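Local coordinates for trypsin-resistant surface T6 protein (Streptococcus pyogenes serotype M6, PDB 4P0D) that forms the backbone subunit of the cell-wall-attached pilus of this bacterium and is its T6 surface antigen, at residues 268-272 and 317-321; 322-326 and 352-358. The protein carries 1 engineered substitution. All coordinates share one frame; numbering follows the deposited sequence.

Contact 1 of 2, residues 268-272 and 317-321; sequences KAIVG and YTYQI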
# COMPACT_ATOMS: atom_id res chain seq x y z
N LYS A 268 -16.14 7.77 -10.82
CA LYS A 268 -14.89 8.51 -11.07
C LYS A 268 -13.72 7.60 -11.43
O LYS A 268 -12.59 8.07 -11.59
CB LYS A 268 -14.50 9.34 -9.84
CG LYS A 268 -15.50 10.42 -9.47
CD LYS A 268 -15.32 10.84 -8.01
CE LYS A 268 -15.97 12.18 -7.73
NZ LYS A 268 -15.77 12.61 -6.32
N ALA A 269 -13.97 6.30 -11.60
CA ALA A 269 -12.91 5.39 -11.95
C ALA A 269 -12.28 5.85 -13.25
O ALA A 269 -12.97 6.14 -14.24
CB ALA A 269 -13.41 3.97 -12.07
N ILE A 270 -10.96 5.91 -13.24
CA ILE A 270 -10.19 6.32 -14.42
C ILE A 270 -10.16 5.21 -15.46
O ILE A 270 -9.96 4.04 -15.11
CB ILE A 270 -8.75 6.66 -14.00
CG1 ILE A 270 -8.74 7.88 -13.05
CG2 ILE A 270 -7.84 6.83 -15.21
CD1 ILE A 270 -9.37 9.15 -13.60
N VAL A 271 -10.34 5.57 -16.74
CA VAL A 271 -10.19 4.62 -17.83
C VAL A 271 -8.79 4.71 -18.45
O VAL A 271 -8.22 5.80 -18.55
CB VAL A 271 -11.28 4.77 -18.94
CG1 VAL A 271 -12.68 4.87 -18.36
CG2 VAL A 271 -11.00 5.96 -19.85
N GLY A 272 -8.24 3.57 -18.86
CA GLY A 272 -6.94 3.52 -19.53
C GLY A 272 -5.74 3.74 -18.61
O GLY A 272 -5.84 3.62 -17.40
N TYR A 317 -7.50 -1.45 -13.65
CA TYR A 317 -7.83 -0.72 -14.89
C TYR A 317 -9.30 -0.87 -15.29
O TYR A 317 -9.96 -1.86 -14.96
CB TYR A 317 -6.93 -1.23 -16.00
CG TYR A 317 -5.47 -0.94 -15.75
CD1 TYR A 317 -4.93 0.32 -16.02
CD2 TYR A 317 -4.63 -1.90 -15.19
CE1 TYR A 317 -3.60 0.60 -15.77
CE2 TYR A 317 -3.29 -1.62 -14.95
CZ TYR A 317 -2.79 -0.37 -15.25
OH TYR A 317 -1.48 -0.08 -14.99
N THR A 318 -9.82 0.13 -15.99
CA THR A 318 -11.13 0.02 -16.63
C THR A 318 -11.02 0.59 -18.03
O THR A 318 -10.13 1.40 -18.32
CB THR A 318 -12.24 0.81 -15.88
OG1 THR A 318 -12.06 2.22 -16.09
CG2 THR A 318 -12.21 0.55 -14.41
N TYR A 319 -11.97 0.20 -18.88
CA TYR A 319 -12.09 0.72 -20.24
C TYR A 319 -13.51 1.21 -20.46
O TYR A 319 -14.41 0.96 -19.65
CB TYR A 319 -11.80 -0.39 -21.26
CG TYR A 319 -10.53 -1.17 -20.95
CD1 TYR A 319 -9.28 -0.57 -21.03
CD2 TYR A 319 -10.60 -2.50 -20.54
CE1 TYR A 319 -8.12 -1.26 -20.73
CE2 TYR A 319 -9.44 -3.22 -20.25
CZ TYR A 319 -8.20 -2.59 -20.33
OH TYR A 319 -7.05 -3.30 -20.02
N GLN A 320 -13.72 1.88 -21.59
CA GLN A 320 -15.05 2.29 -21.97
C GLN A 320 -15.30 1.97 -23.42
O GLN A 320 -14.38 1.97 -24.24
CB GLN A 320 -15.28 3.76 -21.65
CG GLN A 320 -14.30 4.72 -22.30
CD GLN A 320 -14.40 6.12 -21.73
OE1 GLN A 320 -14.93 6.34 -20.64
NE2 GLN A 320 -13.87 7.08 -22.47
N ILE A 321 -16.55 1.66 -23.72
CA ILE A 321 -16.97 1.29 -25.06
C ILE A 321 -17.61 2.50 -25.75
O ILE A 321 -18.44 3.18 -25.17
CB ILE A 321 -17.96 0.12 -25.04
CG1 ILE A 321 -17.32 -1.08 -24.33
CG2 ILE A 321 -18.38 -0.27 -26.46
CD1 ILE A 321 -18.26 -2.23 -24.11
O HOH W 1 -7.89 2.36 -15.97
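Thr318 meets the 268-272 loop through both its side chain and its backbone. Its OG1 donates to Ile270 O over 2.9 Å. The hydroxyl does not sit on a lone pair of that oxygen; it comes in from above the carbonyl plane, 48° out of it. The chi1 of 73° sets OG1 between the backbone N and the carbonyl carbon of its own residue, which turns it to the loop.

Two residues on, Gly272 N gives its hydrogen to Thr318 O at 2.9 Å, and the bond is fairly straight (163°). Val271 CA adds a C-H...O contact to the same oxygen at 3.3 Å. One water bridges the two backbones. It accepts from Thr318 N at 2.9 Å and lies 2.8 Å from both Ile270 O and Gly272 O, close enough to bond to either. Thr318 N and O are therefore both satisfied, one by water and one by Gly272.

The side chain of Val271 crosses those of Thr318 and Gln320 at about a right angle. Its CG1 rests 3.5 Å from Gln320 OE1, and CG2 lies against the amide carbon. Gln320 NE2 is held by Thr470 OG1. At the other end, the Tyr317 ring turns its edge to Gly272 O, which lies near the ring plane 3.7 Å from CD1. Trp394 meets this ring edge-to-face. Ala269 O accepts from Gln364 NE2, a further bond to the same side.

The two chain segments run nearly at right angles, so this is no strand pairing. It is a water-bridged junction between consecutive Ig-like domains of a modular pilin, where a loop of the Cna-B-like middle domain meets the beginning of strand 320-327 and the residues leading into it.

Contact 2 of 2, residues 322-326 and 352-358; sequences AFRKV and VTTNKNG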
# COMPACT_ATOMS: atom_id res chain seq x y z
N ALA A 322 -17.22 2.71 -27.00
CA ALA A 322 -17.72 3.81 -27.81
C ALA A 322 -18.08 3.28 -29.20
O ALA A 322 -17.52 2.28 -29.66
CB ALA A 322 -16.66 4.91 -27.91
N PHE A 323 -19.02 3.94 -29.85
CA PHE A 323 -19.40 3.59 -31.21
C PHE A 323 -20.03 4.81 -31.89
O PHE A 323 -20.35 5.80 -31.24
CB PHE A 323 -20.39 2.42 -31.20
CG PHE A 323 -21.68 2.71 -30.47
CD1 PHE A 323 -22.73 3.35 -31.12
CD2 PHE A 323 -21.85 2.34 -29.14
CE1 PHE A 323 -23.91 3.61 -30.47
CE2 PHE A 323 -23.04 2.59 -28.48
CZ PHE A 323 -24.07 3.24 -29.14
N ARG A 324 -20.19 4.73 -33.20
CA ARG A 324 -20.83 5.80 -33.93
C ARG A 324 -22.04 5.28 -34.69
O ARG A 324 -21.99 4.20 -35.30
CB ARG A 324 -19.85 6.48 -34.87
CG ARG A 324 -20.35 7.82 -35.38
CD ARG A 324 -19.39 8.41 -36.39
NE ARG A 324 -19.49 9.87 -36.40
CZ ARG A 324 -18.83 10.66 -37.24
NH1 ARG A 324 -18.01 10.15 -38.16
NH2 ARG A 324 -18.99 11.98 -37.16
N LYS A 325 -23.12 6.05 -34.63
CA LYS A 325 -24.36 5.74 -35.32
C LYS A 325 -24.48 6.57 -36.59
O LYS A 325 -24.39 7.79 -36.53
CB LYS A 325 -25.54 6.06 -34.39
CG LYS A 325 -26.87 5.51 -34.87
CD LYS A 325 -26.75 4.02 -35.20
CE LYS A 325 -28.09 3.42 -35.56
NZ LYS A 325 -28.57 3.94 -36.86
N VAL A 326 -24.71 5.91 -37.73
CA VAL A 326 -24.80 6.62 -39.01
C VAL A 326 -25.94 6.10 -39.89
O VAL A 326 -26.46 5.01 -39.67
CB VAL A 326 -23.48 6.53 -39.81
CG1 VAL A 326 -22.32 7.10 -39.01
CG2 VAL A 326 -23.18 5.10 -40.26
N VAL A 352 -27.08 4.33 -23.40
CA VAL A 352 -26.44 5.52 -23.95
C VAL A 352 -27.28 6.11 -25.08
O VAL A 352 -28.07 5.41 -25.70
CB VAL A 352 -25.00 5.20 -24.43
CG1 VAL A 352 -24.22 4.51 -23.32
CG2 VAL A 352 -25.01 4.34 -25.68
N THR A 353 -27.10 7.40 -25.31
CA THR A 353 -27.81 8.11 -26.36
C THR A 353 -26.80 8.79 -27.27
O THR A 353 -25.90 9.45 -26.77
CB THR A 353 -28.72 9.17 -25.71
OG1 THR A 353 -29.70 8.51 -24.93
CG2 THR A 353 -29.40 10.02 -26.77
N THR A 354 -26.92 8.63 -28.60
CA THR A 354 -25.92 9.23 -29.49
C THR A 354 -26.05 10.75 -29.56
O THR A 354 -27.15 11.30 -29.43
CB THR A 354 -25.93 8.64 -30.92
OG1 THR A 354 -27.18 8.91 -31.56
CG2 THR A 354 -25.68 7.12 -30.89
N ASN A 355 -24.93 11.43 -29.76
CA ASN A 355 -24.90 12.90 -29.80
C ASN A 355 -24.92 13.44 -31.23
O ASN A 355 -25.05 12.67 -32.19
CB ASN A 355 -23.71 13.41 -29.00
CG ASN A 355 -22.37 13.27 -29.72
OD1 ASN A 355 -22.28 12.80 -30.86
ND2 ASN A 355 -21.32 13.70 -29.04
N LYS A 356 -24.81 14.76 -31.38
CA LYS A 356 -24.79 15.41 -32.70
C LYS A 356 -23.86 14.72 -33.70
O LYS A 356 -24.20 14.57 -34.88
CB LYS A 356 -24.38 16.88 -32.57
N ASN A 357 -22.71 14.27 -33.21
CA ASN A 357 -21.68 13.69 -34.07
C ASN A 357 -21.77 12.16 -34.18
O ASN A 357 -20.86 11.53 -34.71
CB ASN A 357 -20.29 14.12 -33.55
CG ASN A 357 -20.29 15.53 -32.95
OD1 ASN A 357 -19.93 15.72 -31.78
ND2 ASN A 357 -20.73 16.51 -33.73
N GLY A 358 -22.86 11.57 -33.69
CA GLY A 358 -23.12 10.13 -33.88
C GLY A 358 -22.58 9.23 -32.78
O GLY A 358 -22.85 8.02 -32.78
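Asn357 O is gripped by two nitrogens of Arg324. NE donates at 2.7 Å, with an N-H...O angle of 161°. NH2 adds a longer, more bent bond of 3.1 Å. The guanidinium offers its side, and the oxygen lies in its plane, only 3° out. The chain of Arg324 is extended from CG to NE, with CG anti to the backbone N (chi1 -165°), and this reach carries the group to the turn.

Next along the turn, Gly358 O accepts from Lys325 N over 2.7 Å, and Arg324 CA makes a C-H...O contact to it. Gly358 lies close against Arg324 CG and the carbonyl of Lys325, at a positive phi. Residues 355-358 form a type I beta turn, closed by Gly358 N to Asn355 O. Asn355 OD1 accepts a weak bond from Asn357 N.

Beside this, Phe323 CZ packs on Val352 CG2 at 3.8 Å. Thr354 CG2 touches both Phe323 CE1 and Lys325 CB, while its OG1 is hydrogen-bonded to Leu334 O.

Lys325 NZ is joined covalently to Asn479 CG. This is the intramolecular Lys-Asn isopeptide bond typical of Ig-like pilin domains of Gram-positive bacteria, here tying strand 320-327 to strand 470-479.

In the fold
Both contacts use strand 320-327, and their centres lie 19 Å apart. Contact 1 sits at its start, contact 2 further along. Contact 1 is partly buried and joins two domains. Its bonds come from a threonine hydroxyl, backbone groups and a water, with little apolar packing. Contact 2 is buried within one domain, with a polar side formed by an arginine and a turn, and an apolar side packed between strands 320-327 and 348-353. Its bonds are direct. Together they place one strand twice: against the preceding domain, and inside its own domain, where a covalent crosslink also holds it.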